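Local coordinates for protein dienelactone hydrolase (Anabaena variabilis, PDB 2O2G) that probably acts as a hydrolase of the dienelactone hydrolase family, with an alpha/beta-hydrolase fold, at residues Ile91-Asp103 with Gly126-Val139. Residues are numbered along the deposited sequence; the frame is centred on the assembly and turned at random.
Sequences IGLLASRLVGATD and GAALVAAAERPETV. With SO4 (sulfate ion), chain C.
Arg135 pairs with Asp103 through NE and NH2, one nitrogen to each carboxylate oxygen, NE to OD1 at 2.8 Å and NH2 to OD2, each meeting a syn lone pair. The carboxylate and guanidinium planes lie only 9° apart, and both bonds are almost straight. The salt bridge ties helix 91-107 to the loop that leaves helix 123-134, which follows what is probably the nucleophile elbow; the two helices pack side by side on one face of the alpha/beta-hydrolase sheet. Val99 CG1, anti to the backbone N (chi1 168°), lies over one face of the guanidinium, toward its rim, 3.4 Å from Arg135 NH2, while CG2 packs on Ala131 CB. Arg135 NH1 turns back to the carbonyl oxygen of the preceding residue, Glu134 O, so all three guanidinium nitrogens have acceptors. A leucine in place of Arg135 would probably leave the Asp103 carboxylate without its charged mate and Glu134 O without the NH1 bond. Small residues let the axes of 91-103 and 126-134 come to 8.1 Å, crossing at -56°: the CA atoms of Ala95 and Ala127 are 4.6 Å apart, and Ala95 CB touches both Ala127 O and Val130 CG1. Leu98 extends to the backbone of Ala128, its CD2 3.6 Å from Ala128 CA, and also packs on Leu39 and Tyr118 of the sheet. Farther along the loop, a sulfate, probably from the crystallisation liquor, accepts a bond from Glu137 N at O4. Thr102 and Thr138 run alongside in opposite senses, their methyls in contact, CG2 to CG2 at 3.8 Å, while Thr102 OG1 bonds Tyr118 OH and donates to Leu98 O from above its carbonyl plane.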
ATOM      1  N   ILE A  91       5.734  10.717   7.755  1.00 26.14           N
ATOM      2  CA  ILE A  91       4.816  10.433   6.648  1.00 27.06           C
ATOM      3  C   ILE A  91       5.241  11.127   5.348  1.00 25.20           C
ATOM      4  O   ILE A  91       5.018  10.579   4.277  1.00 26.86           O
ATOM      5  CB  ILE A  91       3.316  10.737   7.000  1.00 29.52           C
ATOM      6  CG1 ILE A  91       2.881  10.011   8.282  1.00 29.01           C
ATOM      7  CG2 ILE A  91       2.398  10.392   5.838  1.00 27.67           C
ATOM      8  CD1 ILE A  91       3.086   8.499   8.281  1.00 42.01           C
ATOM      9  N   GLY A  92       5.898  12.270   5.453  1.00 25.44           N
ATOM     10  CA  GLY A  92       6.343  13.011   4.273  1.00 27.10           C
ATOM     11  C   GLY A  92       7.401  12.226   3.531  1.00 29.69           C
ATOM     12  O   GLY A  92       7.355  12.082   2.307  1.00 28.00           O
ATOM     13  N   LEU A  93       8.371  11.728   4.292  1.00 26.81           N
ATOM     14  CA  LEU A  93       9.433  10.926   3.739  1.00 28.42           C
ATOM     15  C   LEU A  93       8.870   9.633   3.146  1.00 25.61           C
ATOM     16  O   LEU A  93       9.162   9.300   2.027  1.00 26.04           O
ATOM     17  CB  LEU A  93      10.418  10.561   4.829  1.00 24.95           C
ATOM     18  CG  LEU A  93      11.617   9.725   4.387  1.00 34.44           C
ATOM     19  CD1 LEU A  93      12.527  10.503   3.474  1.00 31.66           C
ATOM     20  CD2 LEU A  93      12.395   9.299   5.615  1.00 38.34           C
ATOM     21  N   LEU A  94       8.038   8.929   3.896  1.00 23.73           N
ATOM     22  CA  LEU A  94       7.543   7.630   3.435  1.00 26.60           C
ATOM     23  C   LEU A  94       6.771   7.829   2.150  1.00 23.48           C
ATOM     24  O   LEU A  94       6.902   7.050   1.218  1.00 26.05           O
ATOM     25  CB  LEU A  94       6.691   6.933   4.501  1.00 27.72           C
ATOM     26  CG  LEU A  94       7.392   6.614   5.831  1.00 30.24           C
ATOM     27  CD1 LEU A  94       6.312   6.175   6.815  1.00 32.33           C
ATOM     28  CD2 LEU A  94       8.494   5.550   5.653  1.00 29.97           C
ATOM     29  N   ALA A  95       5.987   8.900   2.070  1.00 22.12           N
ATOM     30  CA  ALA A  95       5.218   9.151   0.843  1.00 23.77           C
ATOM     31  C   ALA A  95       6.125   9.487  -0.324  1.00 22.90           C
ATOM     32  O   ALA A  95       5.847   9.102  -1.492  1.00 24.74           O
ATOM     33  CB  ALA A  95       4.206  10.255   1.041  1.00 24.78           C
ATOM     34  N   SER A  96       7.212  10.190  -0.044  1.00 23.71           N
ATOM     35  CA  SER A  96       8.119  10.533  -1.121  1.00 24.88           C
ATOM     36  C   SER A  96       8.765   9.256  -1.624  1.00 23.01           C
ATOM     37  O   SER A  96       9.030   9.127  -2.800  1.00 20.33           O
ATOM     38  CB  SER A  96       9.213  11.517  -0.687  1.00 25.26           C
ATOM     39  OG  SER A  96      10.201  10.855   0.105  1.00 34.71           O
ATOM     40  N   ARG A  97       9.050   8.326  -0.735  1.00 21.79           N
ATOM     41  CA  ARG A  97       9.668   7.064  -1.147  1.00 24.20           C
ATOM     42  C   ARG A  97       8.728   6.265  -2.004  1.00 24.11           C
ATOM     43  O   ARG A  97       9.129   5.686  -2.999  1.00 25.91           O
ATOM     44  CB  ARG A  97      10.121   6.255   0.090  1.00 23.22           C
ATOM     45  CG  ARG A  97      11.205   6.968   0.889  1.00 29.56           C
ATOM     46  CD  ARG A  97      12.493   6.923   0.082  1.00 30.43           C
ATOM     47  NE  ARG A  97      13.547   7.696   0.658  1.00 30.96           N
ATOM     48  CZ  ARG A  97      14.274   7.319   1.696  1.00 32.96           C
ATOM     49  NH1 ARG A  97      14.064   6.162   2.286  1.00 23.53           N
ATOM     50  NH2 ARG A  97      15.208   8.128   2.138  1.00 27.49           N
ATOM     51  N   LEU A  98       7.460   6.275  -1.646  1.00 27.86           N
ATOM     52  CA  LEU A  98       6.422   5.581  -2.436  1.00 27.99           C
ATOM     53  C   LEU A  98       6.246   6.253  -3.819  1.00 28.53           C
ATOM     54  O   LEU A  98       6.136   5.564  -4.834  1.00 27.87           O
ATOM     55  CB  LEU A  98       5.126   5.590  -1.651  1.00 27.26           C
ATOM     56  CG  LEU A  98       4.053   4.561  -1.967  1.00 39.05           C
ATOM     57  CD1 LEU A  98       4.638   3.142  -1.985  1.00 36.95           C
ATOM     58  CD2 LEU A  98       2.989   4.704  -0.901  1.00 42.09           C
ATOM     59  N   VAL A  99       6.276   7.584  -3.851  1.00 26.07           N
ATOM     60  CA  VAL A  99       6.201   8.336  -5.118  1.00 26.90           C
ATOM     61  C   VAL A  99       7.398   7.909  -5.991  1.00 26.39           C
ATOM     62  O   VAL A  99       7.225   7.696  -7.183  1.00 24.03           O
ATOM     63  CB  VAL A  99       6.219   9.878  -4.891  1.00 26.86           C
ATOM     64  CG1 VAL A  99       6.447  10.668  -6.178  1.00 23.65           C
ATOM     65  CG2 VAL A  99       4.935  10.338  -4.210  1.00 27.26           C
ATOM     66  N   GLY A 100       8.592   7.833  -5.377  1.00 27.65           N
ATOM     67  CA  GLY A 100       9.836   7.391  -6.057  1.00 28.30           C
ATOM     68  C   GLY A 100       9.711   5.987  -6.641  1.00 24.42           C
ATOM     69  O   GLY A 100      10.059   5.762  -7.815  1.00 25.50           O
ATOM     70  N   ALA A 101       9.204   5.048  -5.852  1.00 25.22           N
ATOM     71  CA  ALA A 101       8.936   3.685  -6.346  1.00 25.74           C
ATOM     72  C   ALA A 101       7.900   3.629  -7.470  1.00 24.40           C
ATOM     73  O   ALA A 101       7.986   2.776  -8.364  1.00 26.05           O
ATOM     74  CB  ALA A 101       8.511   2.763  -5.205  1.00 25.40           C
ATOM     75  N   THR A 102       6.910   4.512  -7.416  1.00 23.08           N
ATOM     76  CA  THR A 102       5.869   4.612  -8.464  1.00 25.68           C
ATOM     77  C   THR A 102       6.541   5.038  -9.791  1.00 26.66           C
ATOM     78  O   THR A 102       6.379   4.405 -10.821  1.00 25.36           O
ATOM     79  CB  THR A 102       4.733   5.601  -8.023  1.00 26.56           C
ATOM     80  OG1 THR A 102       4.175   5.178  -6.756  1.00 29.66           O
ATOM     81  CG2 THR A 102       3.606   5.640  -9.054  1.00 24.58           C
ATOM     82  N   ASP A 103       7.346   6.085  -9.719  1.00 27.27           N
ATOM     83  CA  ASP A 103       8.087   6.580 -10.888  1.00 27.64           C
ATOM     84  C   ASP A 103       9.009   5.497 -11.472  1.00 27.25           C
ATOM     85  O   ASP A 103       9.110   5.348 -12.705  1.00 24.28           O
ATOM     86  CB  ASP A 103       8.880   7.834 -10.507  1.00 24.14           C
ATOM     87  CG  ASP A 103       7.977   9.024 -10.172  1.00 29.53           C
ATOM     88  OD1 ASP A 103       6.761   8.963 -10.478  1.00 27.91           O
ATOM     89  OD2 ASP A 103       8.500  10.047  -9.639  1.00 25.12           O
ATOM     90  N   GLY A 126      -1.795   6.151   5.328  1.00 29.94           N
ATOM     91  CA  GLY A 126      -1.661   7.585   5.181  1.00 28.58           C
ATOM     92  C   GLY A 126      -0.612   7.962   4.143  1.00 30.71           C
ATOM     93  O   GLY A 126      -0.825   8.892   3.344  1.00 29.08           O
ATOM     94  N   ALA A 127       0.514   7.253   4.167  1.00 26.70           N
ATOM     95  CA  ALA A 127       1.600   7.538   3.249  1.00 26.51           C
ATOM     96  C   ALA A 127       1.141   7.301   1.804  1.00 25.54           C
ATOM     97  O   ALA A 127       1.444   8.102   0.933  1.00 28.31           O
ATOM     98  CB  ALA A 127       2.791   6.697   3.595  1.00 28.29           C
ATOM     99  N   ALA A 128       0.356   6.232   1.597  1.00 25.35           N
ATOM    100  CA  ALA A 128      -0.198   5.868   0.308  1.00 25.90           C
ATOM    101  C   ALA A 128      -1.108   6.963  -0.212  1.00 27.53           C
ATOM    102  O   ALA A 128      -1.041   7.285  -1.408  1.00 23.32           O
ATOM    103  CB  ALA A 128      -0.984   4.585   0.409  1.00 26.69           C
ATOM    104  N   LEU A 129      -1.965   7.509   0.667  1.00 23.46           N
ATOM    105  CA  LEU A 129      -2.877   8.556   0.242  1.00 24.65           C
ATOM    106  C   LEU A 129      -2.125   9.825  -0.089  1.00 24.77           C
ATOM    107  O   LEU A 129      -2.504  10.518  -1.023  1.00 25.72           O
ATOM    108  CB  LEU A 129      -3.974   8.824   1.277  1.00 26.83           C
ATOM    109  CG  LEU A 129      -4.893   7.596   1.373  1.00 31.02           C
ATOM    110  CD1 LEU A 129      -5.606   7.573   2.692  1.00 33.98           C
ATOM    111  CD2 LEU A 129      -5.886   7.517   0.198  1.00 27.71           C
ATOM    112  N   VAL A 130      -1.076  10.152   0.675  1.00 25.23           N
ATOM    113  CA  VAL A 130      -0.306  11.377   0.385  1.00 24.14           C
ATOM    114  C   VAL A 130       0.402  11.245  -0.965  1.00 26.24           C
ATOM    115  O   VAL A 130       0.420  12.182  -1.762  1.00 26.80           O
ATOM    116  CB  VAL A 130       0.699  11.740   1.519  1.00 27.82           C
ATOM    117  CG1 VAL A 130       1.562  12.950   1.121  1.00 30.20           C
ATOM    118  CG2 VAL A 130      -0.040  12.033   2.805  1.00 25.64           C
ATOM    119  N   ALA A 131       0.964  10.063  -1.228  1.00 26.80           N
ATOM    120  CA  ALA A 131       1.612   9.784  -2.499  1.00 28.92           C
ATOM    121  C   ALA A 131       0.630   9.811  -3.701  1.00 29.12           C
ATOM    122  O   ALA A 131       0.951  10.348  -4.760  1.00 29.76           O
ATOM    123  CB  ALA A 131       2.324   8.421  -2.432  1.00 27.75           C
ATOM    124  N   ALA A 132      -0.556   9.229  -3.518  1.00 27.08           N
ATOM    125  CA  ALA A 132      -1.577   9.171  -4.557  1.00 25.11           C
ATOM    126  C   ALA A 132      -1.993  10.570  -5.018  1.00 26.12           C
ATOM    127  O   ALA A 132      -2.196  10.800  -6.211  1.00 28.37           O
ATOM    128  CB  ALA A 132      -2.785   8.364  -4.052  1.00 25.54           C
ATOM    129  N   ALA A 133      -2.104  11.498  -4.073  1.00 25.60           N
ATOM    130  CA  ALA A 133      -2.435  12.893  -4.365  1.00 26.21           C
ATOM    131  C   ALA A 133      -1.341  13.576  -5.191  1.00 28.22           C
ATOM    132  O   ALA A 133      -1.645  14.523  -5.914  1.00 26.00           O
ATOM    133  CB  ALA A 133      -2.669  13.632  -3.111  1.00 23.08           C
ATOM    134  N   GLU A 134      -0.092  13.102  -5.066  1.00 27.81           N
ATOM    135  CA  GLU A 134       1.060  13.579  -5.865  1.00 29.72           C
ATOM    136  C   GLU A 134       1.180  12.953  -7.273  1.00 30.32           C
ATOM    137  O   GLU A 134       1.936  13.478  -8.096  1.00 29.25           O
ATOM    138  CB  GLU A 134       2.401  13.306  -5.164  1.00 28.91           C
ATOM    139  CG  GLU A 134       2.569  13.938  -3.833  1.00 33.46           C
ATOM    140  CD  GLU A 134       2.471  15.416  -3.902  1.00 44.40           C
ATOM    141  OE1 GLU A 134       3.152  16.010  -4.776  1.00 48.16           O
ATOM    142  OE2 GLU A 134       1.710  15.981  -3.087  1.00 48.96           O
ATOM    143  N   ARG A 135       0.496  11.844  -7.537  1.00 27.62           N
ATOM    144  CA  ARG A 135       0.521  11.202  -8.858  1.00 27.90           C
ATOM    145  C   ARG A 135      -0.896  10.857  -9.326  1.00 28.04           C
ATOM    146  O   ARG A 135      -1.226   9.661  -9.533  1.00 30.62           O
ATOM    147  CB  ARG A 135       1.411   9.938  -8.798  1.00 27.28           C
ATOM    148  CG  ARG A 135       2.881  10.214  -8.573  1.00 28.75           C
ATOM    149  CD  ARG A 135       3.541  10.707  -9.843  1.00 31.64           C
ATOM    150  NE  ARG A 135       4.959  10.980  -9.670  1.00 25.05           N
ATOM    151  CZ  ARG A 135       5.443  12.141  -9.259  1.00 25.48           C
ATOM    152  NH1 ARG A 135       4.634  13.118  -8.869  1.00 36.86           N
ATOM    153  NH2 ARG A 135       6.742  12.280  -9.110  1.00 26.66           N
ATOM    154  N   PRO A 136      -1.747  11.884  -9.537  1.00 27.85           N
ATOM    155  CA  PRO A 136      -3.163  11.637  -9.864  1.00 27.58           C
ATOM    156  C   PRO A 136      -3.483  10.907 -11.158  1.00 31.32           C
ATOM    157  O   PRO A 136      -4.527  10.234 -11.250  1.00 29.10           O
ATOM    158  CB  PRO A 136      -3.758  13.052  -9.893  1.00 28.99           C
ATOM    159  CG  PRO A 136      -2.598  13.918 -10.263  1.00 25.13           C
ATOM    160  CD  PRO A 136      -1.457  13.338  -9.496  1.00 26.71           C
ATOM    161  N   GLU A 137      -2.634  11.037 -12.166  1.00 31.63           N
ATOM    162  CA  GLU A 137      -2.910  10.357 -13.422  1.00 33.26           C
ATOM    163  C   GLU A 137      -2.335   8.947 -13.429  1.00 30.93           C
ATOM    164  O   GLU A 137      -2.803   8.104 -14.181  1.00 33.24           O
ATOM    165  CB  GLU A 137      -2.396  11.171 -14.611  1.00 33.62           C
ATOM    166  N   THR A 138      -1.375   8.675 -12.553  1.00 29.06           N
ATOM    167  CA  THR A 138      -0.663   7.400 -12.532  1.00 27.96           C
ATOM    168  C   THR A 138      -1.260   6.368 -11.583  1.00 28.64           C
ATOM    169  O   THR A 138      -1.285   5.178 -11.903  1.00 31.57           O
ATOM    170  CB  THR A 138       0.828   7.652 -12.178  1.00 29.15           C
ATOM    171  OG1 THR A 138       1.369   8.578 -13.123  1.00 31.05           O
ATOM    172  CG2 THR A 138       1.691   6.366 -12.198  1.00 31.06           C
ATOM    173  N   VAL A 139      -1.712   6.795 -10.408  1.00 25.41           N
ATOM    174  CA  VAL A 139      -2.199   5.860  -9.398  1.00 27.36           C
ATOM    175  C   VAL A 139      -3.695   5.710  -9.587  1.00 25.66           C
ATOM    176  O   VAL A 139      -4.431   6.696  -9.517  1.00 26.33           O
ATOM    177  CB  VAL A 139      -1.895   6.340  -7.979  1.00 27.28           C
ATOM    178  CG1 VAL A 139      -2.346   5.262  -6.964  1.00 21.68           C
ATOM    179  CG2 VAL A 139      -0.401   6.687  -7.843  1.00 32.79           C
TER
HETATM  180  S   SO4 C 224       0.787  12.057 -12.488  1.00 46.42           S
HETATM  181  O1  SO4 C 224       1.484  12.033 -13.784  1.00 56.78           O
HETATM  182  O2  SO4 C 224       1.647  12.776 -11.573  1.00 40.32           O
HETATM  183  O3  SO4 C 224       0.549  10.674 -12.122  1.00 28.97           O
HETATM  184  O4  SO4 C 224      -0.487  12.774 -12.605  1.00 49.99           O